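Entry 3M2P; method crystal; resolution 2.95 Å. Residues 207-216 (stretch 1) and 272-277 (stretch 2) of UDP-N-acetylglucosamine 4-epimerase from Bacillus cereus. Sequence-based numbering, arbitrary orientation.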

# COMPACT_ATOMS: atom_id res chain seq x y z
N LYS A 207 10.41 -22.74 3.61
CA LYS A 207 9.49 -23.87 3.70
C LYS A 207 8.10 -23.48 3.21
O LYS A 207 7.49 -24.18 2.41
N SER A 208 7.61 -22.35 3.71
CA SER A 208 6.29 -21.87 3.33
C SER A 208 6.21 -21.54 1.83
O SER A 208 5.15 -21.66 1.21
N VAL A 209 7.33 -21.12 1.24
CA VAL A 209 7.38 -20.91 -0.20
C VAL A 209 7.10 -22.23 -0.91
O VAL A 209 6.28 -22.31 -1.83
N ILE A 210 7.77 -23.29 -0.47
CA ILE A 210 7.57 -24.60 -1.03
C ILE A 210 6.10 -25.05 -0.95
O ILE A 210 5.53 -25.52 -1.94
N TYR A 211 5.48 -24.90 0.22
CA TYR A 211 4.11 -25.38 0.43
C TYR A 211 3.07 -24.57 -0.31
O TYR A 211 2.01 -25.09 -0.65
N ALA A 212 3.36 -23.29 -0.52
CA ALA A 212 2.46 -22.41 -1.25
C ALA A 212 2.60 -22.71 -2.73
O ALA A 212 1.66 -22.56 -3.50
N LEU A 213 3.79 -23.13 -3.13
CA LEU A 213 4.04 -23.50 -4.51
C LEU A 213 3.32 -24.82 -4.84
O LEU A 213 3.23 -25.22 -6.00
N LYS A 214 2.81 -25.47 -3.80
CA LYS A 214 2.08 -26.73 -3.94
C LYS A 214 0.64 -26.46 -4.37
O LYS A 214 0.05 -27.26 -5.08
N GLN A 215 0.09 -25.33 -3.92
CA GLN A 215 -1.26 -24.94 -4.31
C GLN A 215 -1.21 -24.10 -5.58
O GLN A 215 -1.53 -22.91 -5.56
N GLU A 216 -0.84 -24.73 -6.68
CA GLU A 216 -0.53 -24.01 -7.90
C GLU A 216 -1.67 -23.19 -8.48
O GLU A 216 -1.45 -22.28 -9.28
N GLU A 272 -4.23 -24.03 7.69
CA GLU A 272 -5.27 -24.87 7.11
C GLU A 272 -5.24 -24.98 5.57
O GLU A 272 -5.29 -26.09 5.04
N LEU A 273 -5.17 -23.85 4.87
CA LEU A 273 -5.10 -23.86 3.40
C LEU A 273 -3.76 -24.30 2.84
O LEU A 273 -3.70 -25.09 1.89
N LEU A 274 -2.67 -23.80 3.42
CA LEU A 274 -1.35 -24.18 2.93
C LEU A 274 -0.80 -25.41 3.67
O LEU A 274 0.31 -25.86 3.38
N ASP A 275 -1.59 -25.95 4.60
CA ASP A 275 -1.13 -27.04 5.47
C ASP A 275 0.29 -26.72 5.95
O ASP A 275 1.18 -27.57 5.88
N PHE A 276 0.50 -25.49 6.41
CA PHE A 276 1.85 -25.04 6.75
C PHE A 276 2.10 -24.81 8.24
O PHE A 276 1.30 -24.17 8.93
N SER A 277 3.22 -25.32 8.74
CA SER A 277 3.62 -25.00 10.09
C SER A 277 5.15 -24.96 10.12
O SER A 277 5.80 -25.59 9.29

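Packing of a helix and the residues after it (207-216) against the end of a second helix and the loop that follows (272-277) in UDP-N-acetylglucosamine 4-epimerase. The backbones come nearest at two places, Ser 208 beside Phe 276 (CA to CA 6.4 Å) and Ala 212 beside Leu 274 (CA to CA 5.9 Å), one helical turn apart on stretch 1, and together the stretches bury 441 Å². Lys 207 points toward stretch 2. Its chi1, chi2 and chi3 are all t, so the chain runs out extended before chi4 turns to -96°, and Lys 207 NZ donates a short hydrogen bond to Ser 277 O (2.5 Å). On the way its methylene Lys 207 CG lies at the edge of the Phe 276 ring, 3.9 Å from Phe 276 CE1. Ser 208, chi1 p, leaves its backbone sideways and sets its CB over one face of the same ring, 3.7 Å from the ring centroid of Phe 276 and 17° off the normal, a CH-pi contact; Ser 208 OG is hydrogen-bonded elsewhere in the structure. Phe 276 also starts sideways, but its t chi1 (167°) brings the ring nearer to the helix. Val 209 points away, and neither it nor Ile 210 touches stretch 2. Tyr 211, chi1 m, points toward the loop and lays its ring against backbone: Tyr 211 CD2 is 3.5 Å from Leu 274 O, which sits at the ring edge, and 3.4 Å from Asp 275 O. Here Asp 275, with positive phi, is the first residue to leave helical geometry after the second helix. Ala 212 is small and buried, and its methyl meets the leucine side chain at 3.7 Å (Ala 212 CB to Leu 274 CD2); the chi1 of Leu 274, -95°, lies between wells, while its chi2 is p. Leu 213 and Lys 214 make no contact with stretch 2. Gln 215, with chi1 and chi2 both m, points back toward it, so that Gln 215 CG comes to 4.3 Å from Leu 274 CD1. Its amide stays 4.2 Å from the carboxylate of Asp 275 (Gln 215 NE2 to Asp 275 OD2) and reaches the loop through water 1 instead. That water accepts from Gln 215 NE2 (3.1 Å) and donates to Tyr 211 O (3.0 Å) and Leu 274 O (3.0 Å), tying both backbones to one side chain. Glu 216 lies beyond the contact.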

# COMPACT_ATOMS: atom_id res chain seq x y z
CB LYS A 207 9.41 -24.45 5.11
CG LYS A 207 8.41 -25.61 5.27
CD LYS A 207 8.56 -26.27 6.64
CE LYS A 207 7.69 -27.50 6.80
NZ LYS A 207 6.40 -27.24 7.48
CB SER A 208 5.89 -20.65 4.18
OG SER A 208 6.76 -19.56 3.94
CB VAL A 209 8.73 -20.30 -0.67
CG1 VAL A 209 8.91 -20.50 -2.16
CG2 VAL A 209 8.80 -18.83 -0.34
CB ILE A 210 8.53 -25.63 -0.35
CG1 ILE A 210 9.99 -25.24 -0.59
CG2 ILE A 210 8.27 -27.06 -0.84
CD1 ILE A 210 10.38 -25.19 -2.05
CB TYR A 211 3.77 -25.41 1.92
CG TYR A 211 4.31 -26.62 2.61
CD1 TYR A 211 5.65 -26.94 2.52
CD2 TYR A 211 3.48 -27.45 3.35
CE1 TYR A 211 6.17 -28.05 3.16
CE2 TYR A 211 3.98 -28.58 4.00
CZ TYR A 211 5.34 -28.87 3.89
OH TYR A 211 5.87 -29.97 4.51
CB ALA A 212 2.79 -20.94 -0.96
CB LEU A 213 5.54 -23.62 -4.77
CG LEU A 213 6.27 -22.33 -5.14
CD1 LEU A 213 7.77 -22.54 -5.10
CD2 LEU A 213 5.82 -21.83 -6.49
CB LYS A 214 2.09 -27.52 -2.63
CG LYS A 214 3.39 -28.23 -2.38
CD LYS A 214 3.47 -28.87 -1.00
CE LYS A 214 4.74 -29.73 -0.93
NZ LYS A 214 5.28 -29.97 0.44
CB GLN A 215 -1.96 -24.18 -3.19
CG GLN A 215 -1.85 -24.83 -1.82
CD GLN A 215 -2.41 -26.23 -1.78
OE1 GLN A 215 -3.39 -26.55 -2.44
NE2 GLN A 215 -1.79 -27.09 -0.99
CB GLU A 216 0.05 -24.96 -8.94
CG GLU A 216 -0.88 -26.03 -9.41
CD GLU A 216 -0.15 -27.05 -10.27
OE1 GLU A 216 1.11 -27.09 -10.19
OE2 GLU A 216 -0.81 -27.80 -11.02
CB GLU A 272 -6.65 -24.40 7.57
CG GLU A 272 -7.77 -25.38 7.22
CD GLU A 272 -9.07 -24.67 6.92
OE1 GLU A 272 -9.01 -23.45 6.63
OE2 GLU A 272 -10.15 -25.33 6.98
CB LEU A 273 -5.48 -22.52 2.78
CG LEU A 273 -6.96 -22.12 2.87
CD1 LEU A 273 -7.78 -23.26 3.48
CD2 LEU A 273 -7.11 -20.88 3.71
CB LEU A 274 -0.37 -23.01 3.02
CG LEU A 274 -0.18 -22.15 1.77
CD1 LEU A 274 -1.50 -21.73 1.12
CD2 LEU A 274 0.66 -20.94 2.08
CB ASP A 275 -1.14 -28.41 4.75
CG ASP A 275 -2.48 -28.71 4.03
OD1 ASP A 275 -3.54 -28.78 4.70
OD2 ASP A 275 -2.45 -28.91 2.78
CB PHE A 276 2.25 -23.77 5.98
CG PHE A 276 3.48 -23.10 6.53
CD1 PHE A 276 4.74 -23.61 6.26
CD2 PHE A 276 3.37 -22.00 7.37
CE1 PHE A 276 5.87 -23.01 6.78
CE2 PHE A 276 4.51 -21.39 7.89
CZ PHE A 276 5.76 -21.90 7.60
CB SER A 277 3.07 -26.03 11.07
OG SER A 277 3.54 -27.34 10.76
O HOH W 1 0.71 -27.32 0.80